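Local structure of protein disulfide isomerase (Pseudomonas aeruginosa, 4N30) at residues A[46-51]-A[87-92]. The protein probably acts as a thiol-disulfide oxidoreductase of the DsbA type, a thioredoxin-fold enzyme concerned with making or rearranging disulfide bonds in other proteins. Residues are numbered along the deposited sequence; the frame is centred on the assembly and turned at random.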
# COMPACT_ATOMS: atom_id res chain seq x y z
N HIS A 46 -6.51 -8.74 -0.90
CA HIS A 46 -6.57 -7.77 -1.96
C HIS A 46 -5.40 -6.74 -1.85
O HIS A 46 -5.02 -6.26 -2.88
CB HIS A 46 -7.89 -6.99 -2.01
CG HIS A 46 -8.27 -6.28 -0.76
ND1 HIS A 46 -8.06 -4.93 -0.54
CD2 HIS A 46 -8.91 -6.76 0.41
CE1 HIS A 46 -8.58 -4.59 0.69
NE2 HIS A 46 -9.10 -5.71 1.26
N SER A 47 -4.90 -6.51 -0.64
CA SER A 47 -3.79 -5.57 -0.48
C SER A 47 -2.41 -6.19 -0.62
O SER A 47 -1.40 -5.46 -0.41
CB SER A 47 -3.96 -4.85 0.89
OG SER A 47 -3.88 -5.80 1.94
N LEU A 48 -2.32 -7.46 -0.95
CA LEU A 48 -1.08 -8.28 -1.04
C LEU A 48 -0.63 -8.36 -2.48
O LEU A 48 -1.46 -8.65 -3.36
CB LEU A 48 -1.37 -9.76 -0.67
CG LEU A 48 -0.22 -10.76 -0.93
CD1 LEU A 48 1.01 -10.48 -0.09
CD2 LEU A 48 -0.72 -12.17 -0.68
N TYR A 49 0.66 -8.12 -2.76
CA TYR A 49 1.25 -8.33 -4.07
C TYR A 49 2.38 -9.29 -3.86
O TYR A 49 3.26 -9.10 -3.01
CB TYR A 49 1.76 -6.99 -4.62
CG TYR A 49 2.32 -7.10 -5.99
CD1 TYR A 49 1.47 -7.18 -7.12
CD2 TYR A 49 3.70 -7.21 -6.18
CE1 TYR A 49 2.06 -7.38 -8.39
CE2 TYR A 49 4.30 -7.43 -7.45
CZ TYR A 49 3.40 -7.48 -8.51
OH TYR A 49 3.90 -7.68 -9.78
N GLY A 50 2.43 -10.37 -4.68
CA GLY A 50 3.47 -11.40 -4.55
C GLY A 50 2.95 -12.65 -3.90
O GLY A 50 1.74 -12.84 -3.73
N ASP A 51 3.86 -13.49 -3.49
CA ASP A 51 3.48 -14.82 -3.02
C ASP A 51 2.94 -14.73 -1.61
O ASP A 51 3.62 -14.18 -0.72
CB ASP A 51 4.72 -15.73 -3.09
CG ASP A 51 4.45 -17.22 -2.62
OD1 ASP A 51 3.40 -17.56 -2.09
OD2 ASP A 51 5.39 -18.05 -2.74
N ASN A 87 7.12 -10.50 -0.19
CA ASN A 87 5.87 -9.96 -0.75
C ASN A 87 5.69 -8.55 -0.25
O ASN A 87 6.55 -7.99 0.45
CB ASN A 87 4.70 -10.93 -0.48
CG ASN A 87 4.35 -11.02 0.96
OD1 ASN A 87 4.61 -10.17 1.78
ND2 ASN A 87 3.69 -12.13 1.29
N LEU A 88 4.63 -7.93 -0.74
CA LEU A 88 4.38 -6.48 -0.53
C LEU A 88 2.96 -6.30 -0.08
O LEU A 88 2.03 -6.88 -0.71
CB LEU A 88 4.61 -5.75 -1.91
CG LEU A 88 4.14 -4.30 -1.96
CD1 LEU A 88 4.99 -3.40 -1.03
CD2 LEU A 88 4.35 -3.76 -3.36
N VAL A 89 2.74 -5.58 1.01
CA VAL A 89 1.39 -5.23 1.44
C VAL A 89 1.22 -3.77 1.51
O VAL A 89 2.08 -3.06 2.14
CB VAL A 89 1.05 -5.90 2.82
CG1 VAL A 89 -0.30 -5.42 3.29
CG2 VAL A 89 1.09 -7.44 2.67
N TRP A 90 0.25 -3.20 0.79
CA TRP A 90 0.02 -1.76 0.83
C TRP A 90 -0.62 -1.44 2.17
O TRP A 90 -1.67 -2.07 2.48
CB TRP A 90 -0.95 -1.38 -0.29
CG TRP A 90 -1.36 0.09 -0.31
CD1 TRP A 90 -2.36 0.71 0.42
CD2 TRP A 90 -0.77 1.15 -1.12
NE1 TRP A 90 -2.45 2.00 0.08
CE2 TRP A 90 -1.53 2.32 -0.86
CE3 TRP A 90 0.24 1.15 -2.09
CZ2 TRP A 90 -1.27 3.53 -1.50
CZ3 TRP A 90 0.47 2.35 -2.75
CH2 TRP A 90 -0.28 3.51 -2.44
N ARG A 91 -0.13 -0.45 2.89
CA ARG A 91 -0.77 0.04 4.09
C ARG A 91 -1.09 1.49 3.88
O ARG A 91 -0.30 2.29 3.39
CB ARG A 91 0.19 -0.12 5.29
CG ARG A 91 0.73 -1.54 5.52
CD ARG A 91 -0.34 -2.60 5.69
NE ARG A 91 -0.87 -2.34 6.96
CZ ARG A 91 -0.38 -2.78 8.13
NH1 ARG A 91 0.73 -3.51 8.20
NH2 ARG A 91 -0.99 -2.42 9.25
N HIS A 92 -2.26 1.95 4.33
CA HIS A 92 -2.69 3.33 4.09
C HIS A 92 -2.08 4.29 5.02
O HIS A 92 -2.29 4.19 6.26
CB HIS A 92 -4.22 3.41 4.15
CG HIS A 92 -4.87 2.64 3.11
ND1 HIS A 92 -4.91 3.04 1.80
CD2 HIS A 92 -5.60 1.45 3.19
CE1 HIS A 92 -5.60 2.11 1.11
NE2 HIS A 92 -5.99 1.12 1.94
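Asn87 meets Asp51 through its carboxamide: ND2 donates to Asp51 O at 2.9 Å, nearly straight (164° at the hydrogen), with the acceptor close to the amide plane although the donor is tilted out of the carbonyl plane. The CB of Asn87 is directed at 46-51, and CG, between the backbone N and the carbonyl carbon (chi1 68°), keeps the carboxamide on that side. In the given one of its two conformers, the Leu48 side chain crosses that of Asn87 at about a right angle, Leu48 CD1 lying 3.4 Å from Asn87 ND2. The other end of the amide, OD1, is hydrogen-bonded to Thr57, so both polar ends are engaged. At Leu88 the backbones pair in both directions with Tyr49: Tyr49 N reaches Leu88 O at 2.8 Å, and Leu88 N returns a bond to Tyr49 O. On this face Tyr49 CB and Leu88 CB approach to 4.1 Å. The Tyr49 ring extends off the pair, its OH hydrogen-bonded to Asp81. Val89 forms the non-hydrogen-bonded pair with Leu48 on the other face, where, again in that conformer, Val89 CG2 lies 4.1 Å from Leu48 CD1; Val89 CG1 lies beside Ser47 OG. Ser47 O then takes the amide N of Trp90 at 3.0 Å and also receives a CA-H...O contact from Val89. The touching parts run 176° apart, and strand 86-92 bonds to strand 56-62 along its other edge: the antiparallel addition of a short N-terminal edge strand to the central sheet of a thioredoxin fold.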